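Delta-aminolevulinic acid dehydratase (PDB 3OBK) catalyses the condensation of two molecules of 5-aminolevulinic acid to porphobilinogen, an early step of tetrapyrrole (haem) biosynthesis. Local coordinates at residues I61-R69 with S293-E304; E310-L318 with T331-W340. All blocks are in the same frame, centred on the assembly; numbering follows the deposited sequence.

Contact 1: I61-R69 with S293-E304; sequences IPSMPGQSR and SGEYAMLKAAAE. With PBG (3-[5-(aminomethyl)-4-(carboxymethyl)-1H-pyrrol-3-yl]propanoic acid), chain L; EDO (1,2-ethanediol), chain O.
The phenol of Tyr-296 joins the helix to the loop through two hydrogen bonds. Its OH donates to Pro-65 O at 2.7 Å, tilted 21° from the carbonyl plane. Tyr-296 OH also accepts from Gln-67 NE2, at 2.9 Å. That bond is nearly straight, 171°, and lies close to the amide plane. A bend at chi2 (-53°) turns the Gln-67 amide back to the tyrosine, almost perpendicular to its ring.

The loop makes two turns, type I (Ile-61 to Met-64) and type II (Met-64 to Gln-67), with Gly-66 at a backbone position suited to glycine. Met-64 CB lies 4.1 Å from Tyr-296 CD2, and Met-64 SD reaches Ser-293 CB at 3.8 Å. Ala-297 CB rests on Ser-63 O. The Lys-300 chain lies alongside the Pro-65 ring, the two pointing opposite ways. Lys-300 NZ itself pairs with Glu-310.

At the C-terminal side of the barrel strands, the helix start meets the product's propanoate. Ser-293 OG donates to PBG O4A at 2.8 Å, and Ser-293 N to PBG O3A at 2.9 Å.

The loop links strands 59-60 and 68-70. Helix 220-226 and strand 46-53 flank it, while Tyr-307 of a second subunit packs on Pro-65.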
loop_
_atom_site.group_PDB
_atom_site.type_symbol
_atom_site.label_atom_id
_atom_site.label_comp_id
_atom_site.label_asym_id
_atom_site.label_seq_id
_atom_site.Cartn_x
_atom_site.Cartn_y
_atom_site.Cartn_z
ATOM N N ILE A 61 31.128 7.374 37.660
ATOM C CA ILE A 61 30.848 6.038 37.121
ATOM C C ILE A 61 31.982 5.669 36.152
ATOM O O ILE A 61 32.104 6.199 35.049
ATOM C CB ILE A 61 29.509 6.017 36.399
ATOM C CG1 ILE A 61 28.394 6.479 37.351
ATOM C CG2 ILE A 61 29.242 4.652 35.828
ATOM C CD1 ILE A 61 27.120 6.967 36.611
ATOM N N PRO A 62 32.848 4.781 36.584
ATOM C CA PRO A 62 34.027 4.601 35.740
ATOM C C PRO A 62 33.710 4.108 34.334
ATOM O O PRO A 62 34.379 4.524 33.400
ATOM C CB PRO A 62 34.860 3.562 36.511
ATOM C CG PRO A 62 34.411 3.681 37.929
ATOM C CD PRO A 62 32.953 4.074 37.877
ATOM N N SER A 63 32.716 3.229 34.178
ATOM C CA SER A 63 32.364 2.723 32.856
ATOM C C SER A 63 31.411 3.641 32.037
ATOM O O SER A 63 30.951 3.258 30.945
ATOM C CB SER A 63 31.797 1.324 32.978
ATOM O OG SER A 63 30.734 1.312 33.892
ATOM N N MET A 64 31.126 4.840 32.552
ATOM C CA MET A 64 30.447 5.897 31.793
ATOM C C MET A 64 31.167 7.236 32.023
ATOM O O MET A 64 30.646 8.124 32.681
ATOM C CB MET A 64 29.011 6.026 32.249
ATOM C CG MET A 64 28.238 4.756 32.169
ATOM S SD MET A 64 26.505 5.020 32.577
ATOM C CE MET A 64 26.013 6.248 31.379
ATOM N N PRO A 65 32.380 7.378 31.479
ATOM C CA PRO A 65 33.266 8.499 31.810
ATOM C C PRO A 65 32.615 9.843 31.536
ATOM O O PRO A 65 31.986 10.007 30.480
ATOM C CB PRO A 65 34.458 8.295 30.853
ATOM C CG PRO A 65 34.366 6.867 30.397
ATOM C CD PRO A 65 32.919 6.562 30.375
ATOM N N GLY A 66 32.770 10.786 32.465
ATOM C CA GLY A 66 32.049 12.048 32.422
ATOM C C GLY A 66 30.726 12.065 33.195
ATOM O O GLY A 66 30.283 13.142 33.600
ATOM N N GLN A 67 30.091 10.900 33.392
ATOM C CA GLN A 67 28.842 10.787 34.159
ATOM C C GLN A 67 29.074 10.277 35.578
ATOM O O GLN A 67 29.944 9.442 35.811
ATOM C CB GLN A 67 27.871 9.824 33.489
ATOM C CG GLN A 67 27.564 10.108 32.035
ATOM C CD GLN A 67 27.101 11.523 31.818
ATOM O OE1 GLN A 67 26.135 11.978 32.454
ATOM N NE2 GLN A 67 27.780 12.234 30.922
ATOM N N SER A 68 28.271 10.741 36.524
ATOM C CA SER A 68 28.499 10.425 37.919
ATOM C C SER A 68 27.236 9.955 38.619
ATOM O O SER A 68 26.112 10.231 38.157
ATOM C CB SER A 68 29.007 11.668 38.640
ATOM O OG SER A 68 30.399 11.907 38.403
ATOM N N ARG A 69 27.425 9.267 39.746
ATOM C CA ARG A 69 26.354 9.138 40.722
ATOM C C ARG A 69 26.292 10.460 41.453
ATOM O O ARG A 69 27.181 10.766 42.230
ATOM C CB ARG A 69 26.594 8.026 41.727
ATOM C CG ARG A 69 26.639 6.660 41.129
ATOM C CD ARG A 69 26.782 5.654 42.203
ATOM N NE ARG A 69 26.878 4.291 41.697
ATOM C CZ ARG A 69 27.511 3.289 42.323
ATOM N NH1 ARG A 69 28.117 3.481 43.484
ATOM N NH2 ARG A 69 27.538 2.080 41.769
ATOM N N SER A 293 23.792 3.508 27.795
ATOM C CA SER A 293 25.065 3.618 28.477
ATOM C C SER A 293 26.201 2.953 27.717
ATOM O O SER A 293 27.286 3.485 27.611
ATOM C CB SER A 293 24.937 2.974 29.846
ATOM O OG SER A 293 24.651 1.583 29.749
ATOM N N GLY A 294 25.948 1.784 27.182
ATOM C CA GLY A 294 26.982 1.053 26.464
ATOM C C GLY A 294 27.408 1.769 25.205
ATOM O O GLY A 294 28.584 1.809 24.876
ATOM N N GLU A 295 26.434 2.328 24.505
ATOM C CA GLU A 295 26.701 3.134 23.323
ATOM C C GLU A 295 27.538 4.363 23.688
ATOM O O GLU A 295 28.453 4.699 22.967
ATOM C CB GLU A 295 25.403 3.560 22.649
ATOM C CG GLU A 295 24.524 2.391 22.150
ATOM C CD GLU A 295 23.259 2.887 21.514
ATOM O OE1 GLU A 295 23.359 3.431 20.381
ATOM O OE2 GLU A 295 22.186 2.769 22.182
ATOM N N TYR A 296 27.213 4.991 24.815
ATOM C CA TYR A 296 27.951 6.132 25.361
ATOM C C TYR A 296 29.402 5.785 25.668
ATOM O O TYR A 296 30.315 6.499 25.298
ATOM C CB TYR A 296 27.250 6.623 26.652
ATOM C CG TYR A 296 27.930 7.801 27.343
ATOM C CD1 TYR A 296 27.718 9.111 26.910
ATOM C CD2 TYR A 296 28.780 7.597 28.428
ATOM C CE1 TYR A 296 28.338 10.207 27.561
ATOM C CE2 TYR A 296 29.381 8.647 29.068
ATOM C CZ TYR A 296 29.178 9.955 28.628
ATOM O OH TYR A 296 29.812 10.992 29.281
ATOM N N ALA A 297 29.591 4.646 26.314
ATOM C CA ALA A 297 30.926 4.156 26.670
ATOM C C ALA A 297 31.782 3.940 25.429
ATOM O O ALA A 297 32.959 4.308 25.405
ATOM C CB ALA A 297 30.815 2.873 27.469
ATOM N N MET A 298 31.194 3.370 24.384
ATOM C CA MET A 298 31.947 3.126 23.171
ATOM C C MET A 298 32.534 4.421 22.577
ATOM O O MET A 298 33.699 4.482 22.199
ATOM C CB MET A 298 31.071 2.405 22.153
ATOM C CG MET A 298 31.006 0.904 22.388
ATOM S SD MET A 298 29.748 0.074 21.365
ATOM C CE MET A 298 30.378 0.427 19.724
ATOM N N LEU A 299 31.701 5.449 22.509
ATOM C CA LEU A 299 32.073 6.719 21.924
ATOM C C LEU A 299 33.192 7.316 22.731
ATOM O O LEU A 299 34.210 7.711 22.163
ATOM C CB LEU A 299 30.873 7.684 21.896
ATOM C CG LEU A 299 30.147 7.819 20.555
ATOM C CD1 LEU A 299 28.933 8.730 20.581
ATOM C CD2 LEU A 299 31.138 8.338 19.525
ATOM N N LYS A 300 32.979 7.390 24.050
ATOM C CA LYS A 300 33.991 7.910 24.994
ATOM C C LYS A 300 35.298 7.156 24.938
ATOM O O LYS A 300 36.375 7.749 24.895
ATOM C CB LYS A 300 33.498 7.827 26.439
ATOM C CG LYS A 300 32.624 8.979 26.870
ATOM C CD LYS A 300 33.439 10.289 27.130
ATOM C CE LYS A 300 32.474 11.474 27.367
ATOM N NZ LYS A 300 33.141 12.774 27.459
ATOM N N ALA A 301 35.194 5.840 24.957
ATOM C CA ALA A 301 36.364 4.999 24.882
ATOM C C ALA A 301 37.162 5.431 23.685
ATOM O O ALA A 301 38.365 5.667 23.792
ATOM C CB ALA A 301 35.979 3.574 24.775
ATOM N N ALA A 302 36.497 5.578 22.552
ATOM C CA ALA A 302 37.194 5.843 21.314
ATOM C C ALA A 302 37.722 7.234 21.330
ATOM O O ALA A 302 38.849 7.467 20.943
ATOM C CB ALA A 302 36.285 5.636 20.110
ATOM N N ALA A 303 36.905 8.173 21.773
ATOM C CA ALA A 303 37.327 9.579 21.794
ATOM C C ALA A 303 38.548 9.742 22.674
ATOM O O ALA A 303 39.506 10.396 22.267
ATOM C CB ALA A 303 36.205 10.496 22.253
ATOM N N GLU A 304 38.530 9.119 23.859
ATOM C CA GLU A 304 39.671 9.211 24.792
ATOM C C GLU A 304 40.965 8.700 24.197
ATOM O O GLU A 304 42.009 9.282 24.437
ATOM C CB GLU A 304 39.387 8.496 26.121
ATOM C CG GLU A 304 38.499 9.337 27.029
ATOM C CD GLU A 304 37.854 8.578 28.170
ATOM O OE1 GLU A 304 37.732 7.326 28.101
ATOM O OE2 GLU A 304 37.462 9.253 29.150
HETATM C CHA PBG L . 15.820 -0.678 34.031
HETATM C C1A PBG L . 16.606 0.143 33.063
HETATM C C2A PBG L . 17.750 -0.255 32.378
HETATM C C3A PBG L . 18.122 0.826 31.600
HETATM C C4A PBG L . 17.158 1.803 31.764
HETATM N NA PBG L . 16.268 1.381 32.673
HETATM C C5A PBG L . 18.564 -1.514 32.554
HETATM C C6A PBG L . 17.950 -2.771 32.110
HETATM O O1A PBG L . 16.698 -2.771 31.967
HETATM O O2A PBG L . 18.652 -3.798 31.974
HETATM C C7A PBG L . 19.336 0.895 30.756
HETATM C C8A PBG L . 19.717 2.231 30.238
HETATM C C9A PBG L . 21.061 2.392 29.660
HETATM O O3A PBG L . 21.527 3.527 29.622
HETATM O O4A PBG L . 21.847 1.449 29.478
HETATM N N1 PBG L . 14.488 -1.047 33.678
HETATM C C1 EDO O . 27.976 15.085 35.576
HETATM O O1 EDO O . 29.257 14.455 35.826
HETATM C C2 EDO O . 26.904 14.106 35.065
HETATM O O2 EDO O . 26.568 13.073 36.018
#

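Contact 2: E310-L318 with T331-W340; sequences EKDTVLEVL and TYYAKEAAKW. With PBG (3-[5-(aminomethyl)-4-(carboxymethyl)-1H-pyrrol-3-yl]propanoic acid), chain L.
Val-314 sits between two aromatic side chains of 331-340. Its CG2 lies over the centre of the Tyr-333 ring, 3.4 Å from the centroid, a CH-pi contact. Its CG1 meets the edge of the Trp-340 indole, 3.8 Å from CZ3. With CG1 anti to the backbone N (chi1 167°), CG2 is set over Tyr-333 and CG1 turns mainly to Trp-340. Further along the helix, Leu-318 forks: CD1 touches Ala-337 CB at 3.5 Å, and CD2 touches Thr-331 CG2 at 4.0 Å.

Lys-311 covers one face of Trp-340. Its CG stands 4.0 Å from the centroid of the six-membered ring.

At the polar edge, Tyr-333 OH donates to Glu-310 OE1 at 2.7 Å. Glu-310 OE1 uses its anti lone pair, and the carboxylate plane stands 88° from the ring. The same oxygen also faces Lys-300. An ST turn, Tyr-333 N to Thr-331 OG1, precedes the helix, where Tyr-333 is the N-cap. Next to it, Tyr-332 OH donates to PBG O3A at 2.6 Å.

The axes of 310-318 and 334-340 cross at -103°. Helix 310-324, strand 328-331 and helix 334-346 form an alpha-beta-alpha unit of the TIM barrel, with the product beside the strand's C-terminal end.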
loop_
_atom_site.group_PDB
_atom_site.type_symbol
_atom_site.label_atom_id
_atom_site.label_comp_id
_atom_site.label_asym_id
_atom_site.label_seq_id
_atom_site.Cartn_x
_atom_site.Cartn_y
_atom_site.Cartn_z
ATOM N N GLU A 310 35.239 13.203 18.951
ATOM C CA GLU A 310 34.060 13.096 19.802
ATOM C C GLU A 310 32.882 13.897 19.278
ATOM O O GLU A 310 31.765 13.373 19.176
ATOM C CB GLU A 310 34.364 13.553 21.231
ATOM C CG GLU A 310 33.326 13.035 22.220
ATOM C CD GLU A 310 33.668 13.310 23.663
ATOM O OE1 GLU A 310 33.142 12.626 24.557
ATOM O OE2 GLU A 310 34.452 14.223 23.916
ATOM N N LYS A 311 33.152 15.165 18.967
ATOM C CA LYS A 311 32.129 16.104 18.611
ATOM C C LYS A 311 31.482 15.692 17.309
ATOM O O LYS A 311 30.266 15.673 17.198
ATOM C CB LYS A 311 32.741 17.502 18.485
ATOM C CG LYS A 311 31.773 18.649 18.150
ATOM C CD LYS A 311 32.495 20.005 18.269
ATOM C CE LYS A 311 31.723 21.151 17.579
ATOM N NZ LYS A 311 32.349 22.513 17.745
ATOM N N ASP A 312 32.279 15.387 16.308
ATOM C CA ASP A 312 31.713 15.122 14.994
ATOM C C ASP A 312 30.802 13.907 15.060
ATOM O O ASP A 312 29.700 13.919 14.532
ATOM C CB ASP A 312 32.795 14.821 13.972
ATOM C CG ASP A 312 33.666 16.004 13.664
ATOM O OD1 ASP A 312 33.138 17.133 13.560
ATOM O OD2 ASP A 312 34.886 15.766 13.466
ATOM N N THR A 313 31.292 12.862 15.711
ATOM C CA THR A 313 30.620 11.602 15.750
ATOM C C THR A 313 29.352 11.728 16.618
ATOM O O THR A 313 28.295 11.330 16.195
ATOM C CB THR A 313 31.625 10.462 16.173
ATOM O OG1 THR A 313 32.115 10.689 17.495
ATOM C CG2 THR A 313 32.837 10.446 15.229
ATOM N N VAL A 314 29.425 12.376 17.778
ATOM C CA VAL A 314 28.216 12.616 18.573
ATOM C C VAL A 314 27.147 13.350 17.759
ATOM O O VAL A 314 26.013 12.925 17.726
ATOM C CB VAL A 314 28.484 13.362 19.895
ATOM C CG1 VAL A 314 27.190 13.858 20.506
ATOM C CG2 VAL A 314 29.186 12.444 20.903
ATOM N N LEU A 315 27.513 14.425 17.069
ATOM C CA LEU A 315 26.549 15.213 16.303
ATOM C C LEU A 315 25.954 14.463 15.123
ATOM O O LEU A 315 24.804 14.741 14.747
ATOM C CB LEU A 315 27.176 16.527 15.801
ATOM C CG LEU A 315 27.652 17.542 16.865
ATOM C CD1 LEU A 315 28.322 18.799 16.302
ATOM C CD2 LEU A 315 26.490 17.908 17.774
ATOM N N GLU A 316 26.710 13.540 14.520
ATOM C CA GLU A 316 26.186 12.693 13.425
ATOM C C GLU A 316 25.221 11.617 13.976
ATOM O O GLU A 316 24.185 11.311 13.400
ATOM C CB GLU A 316 27.348 12.043 12.686
ATOM C CG GLU A 316 26.968 11.002 11.653
ATOM C CD GLU A 316 28.154 10.515 10.818
ATOM O OE1 GLU A 316 29.261 11.128 10.880
ATOM O OE2 GLU A 316 27.998 9.505 10.098
ATOM N N VAL A 317 25.586 11.055 15.119
ATOM C CA VAL A 317 24.778 10.079 15.786
ATOM C C VAL A 317 23.414 10.678 16.059
ATOM O O VAL A 317 22.405 10.108 15.707
ATOM C CB VAL A 317 25.477 9.618 17.093
ATOM C CG1 VAL A 317 24.482 8.937 18.058
ATOM C CG2 VAL A 317 26.643 8.702 16.750
ATOM N N LEU A 318 23.379 11.858 16.647
ATOM C CA LEU A 318 22.086 12.500 16.964
ATOM C C LEU A 318 21.248 12.802 15.701
ATOM O O LEU A 318 20.038 12.596 15.684
ATOM C CB LEU A 318 22.306 13.759 17.792
ATOM C CG LEU A 318 23.028 13.593 19.133
ATOM C CD1 LEU A 318 23.169 14.920 19.822
ATOM C CD2 LEU A 318 22.295 12.599 20.036
ATOM N N THR A 331 19.835 10.720 25.747
ATOM C CA THR A 331 21.267 10.475 25.548
ATOM C C THR A 331 22.105 11.096 26.627
ATOM O O THR A 331 21.855 12.217 26.996
ATOM C CB THR A 331 21.761 10.966 24.145
ATOM O OG1 THR A 331 23.189 10.852 24.059
ATOM C CG2 THR A 331 21.339 12.397 23.892
ATOM N N TYR A 332 23.122 10.371 27.108
ATOM C CA TYR A 332 24.028 10.888 28.139
ATOM C C TYR A 332 24.894 12.024 27.574
ATOM O O TYR A 332 25.495 12.786 28.341
ATOM C CB TYR A 332 24.860 9.752 28.764
ATOM C CG TYR A 332 23.978 8.688 29.370
ATOM C CD1 TYR A 332 23.364 8.882 30.586
ATOM C CD2 TYR A 332 23.710 7.511 28.685
ATOM C CE1 TYR A 332 22.552 7.932 31.122
ATOM C CE2 TYR A 332 22.896 6.543 29.205
ATOM C CZ TYR A 332 22.301 6.750 30.435
ATOM O OH TYR A 332 21.458 5.781 30.963
ATOM N N TYR A 333 24.921 12.177 26.251
ATOM C CA TYR A 333 25.562 13.353 25.613
ATOM C C TYR A 333 24.647 14.584 25.454
ATOM O O TYR A 333 25.019 15.543 24.797
ATOM C CB TYR A 333 26.093 12.980 24.219
ATOM C CG TYR A 333 27.467 12.395 24.215
ATOM C CD1 TYR A 333 28.584 13.171 24.497
ATOM C CD2 TYR A 333 27.667 11.077 23.896
ATOM C CE1 TYR A 333 29.865 12.616 24.471
ATOM C CE2 TYR A 333 28.944 10.513 23.881
ATOM C CZ TYR A 333 30.028 11.275 24.159
ATOM O OH TYR A 333 31.271 10.676 24.124
ATOM N N ALA A 334 23.466 14.577 26.061
ATOM C CA ALA A 334 22.481 15.628 25.801
ATOM C C ALA A 334 23.031 16.975 26.184
ATOM O O ALA A 334 23.025 17.899 25.381
ATOM C CB ALA A 334 21.215 15.362 26.539
ATOM N N LYS A 335 23.554 17.084 27.401
ATOM C CA LYS A 335 24.102 18.365 27.834
ATOM C C LYS A 335 25.245 18.783 26.931
ATOM O O LYS A 335 25.367 19.944 26.530
ATOM C CB LYS A 335 24.575 18.307 29.281
ATOM C CG LYS A 335 25.115 19.645 29.791
ATOM C CD LYS A 335 25.677 19.566 31.200
ATOM C CE LYS A 335 27.153 19.095 31.256
ATOM N NZ LYS A 335 27.639 18.760 32.644
ATOM N N GLU A 336 26.095 17.837 26.600
ATOM C CA GLU A 336 27.276 18.201 25.861
ATOM C C GLU A 336 26.907 18.643 24.461
ATOM O O GLU A 336 27.481 19.592 23.941
ATOM C CB GLU A 336 28.241 17.044 25.808
ATOM C CG GLU A 336 29.666 17.509 25.588
ATOM C CD GLU A 336 30.392 17.674 26.885
ATOM O OE1 GLU A 336 30.720 16.627 27.487
ATOM O OE2 GLU A 336 30.614 18.821 27.284
ATOM N N ALA A 337 25.911 17.994 23.863
ATOM C CA ALA A 337 25.488 18.377 22.510
ATOM C C ALA A 337 24.897 19.794 22.496
ATOM O O ALA A 337 25.225 20.640 21.615
ATOM C CB ALA A 337 24.488 17.357 21.925
ATOM N N ALA A 338 24.030 20.053 23.471
ATOM C CA ALA A 338 23.358 21.342 23.544
ATOM C C ALA A 338 24.420 22.428 23.725
ATOM O O ALA A 338 24.346 23.508 23.125
ATOM C CB ALA A 338 22.311 21.362 24.672
ATOM N N LYS A 339 25.436 22.109 24.514
ATOM C CA LYS A 339 26.459 23.083 24.809
ATOM C C LYS A 339 27.198 23.426 23.536
ATOM O O LYS A 339 27.420 24.590 23.246
ATOM C CB LYS A 339 27.414 22.548 25.868
ATOM C CG LYS A 339 28.406 23.542 26.420
ATOM C CD LYS A 339 29.214 22.877 27.534
ATOM C CE LYS A 339 30.499 23.616 27.846
ATOM N NZ LYS A 339 31.410 22.705 28.577
ATOM N N TRP A 340 27.568 22.413 22.768
ATOM C CA TRP A 340 28.255 22.651 21.532
ATOM C C TRP A 340 27.408 23.503 20.623
ATOM O O TRP A 340 27.885 24.437 19.991
ATOM C CB TRP A 340 28.575 21.342 20.844
ATOM C CG TRP A 340 29.698 20.588 21.462
ATOM C CD1 TRP A 340 30.848 21.105 22.002
ATOM C CD2 TRP A 340 29.813 19.171 21.558
ATOM N NE1 TRP A 340 31.652 20.092 22.442
ATOM C CE2 TRP A 340 31.043 18.894 22.174
ATOM C CE3 TRP A 340 29.000 18.111 21.170
ATOM C CZ2 TRP A 340 31.473 17.600 22.420
ATOM C CZ3 TRP A 340 29.418 16.824 21.420
ATOM C CH2 TRP A 340 30.640 16.572 22.034
HETATM C CHA PBG L . 15.820 -0.678 34.031
HETATM C C1A PBG L . 16.606 0.143 33.063
HETATM C C2A PBG L . 17.750 -0.255 32.378
HETATM C C3A PBG L . 18.122 0.826 31.600
HETATM C C4A PBG L . 17.158 1.803 31.764
HETATM N NA PBG L . 16.268 1.381 32.673
HETATM C C5A PBG L . 18.564 -1.514 32.554
HETATM C C6A PBG L . 17.950 -2.771 32.110
HETATM O O1A PBG L . 16.698 -2.771 31.967
HETATM O O2A PBG L . 18.652 -3.798 31.974
HETATM C C7A PBG L . 19.336 0.895 30.756
HETATM C C8A PBG L . 19.717 2.231 30.238
HETATM C C9A PBG L . 21.061 2.392 29.660
HETATM O O3A PBG L . 21.527 3.527 29.622
HETATM O O4A PBG L . 21.847 1.449 29.478
HETATM N N1 PBG L . 14.488 -1.047 33.678
#

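Overall arrangement
From the N terminus, the chain passes strand 46-53 and reaches 61-69. It then runs through most of the barrel before 293-304 returns to that loop, so contact 1 closes a long excursion of 223 residues. Contact 2 follows in series, without nesting or crossing, and spans only the 12 residues between 310-318 and 331-340. Helices 293-305 and 310-324 are consecutive in the chain. The two contacts meet directly, through a salt bridge and the packing of Tyr-296 on Tyr-332. Strand 46-53, just before 61-69, pairs with strand 328-331, so the contacts join the start and end of the barrel where it closes. Both reach the propanoate carboxylate of porphobilinogen and a second subunit.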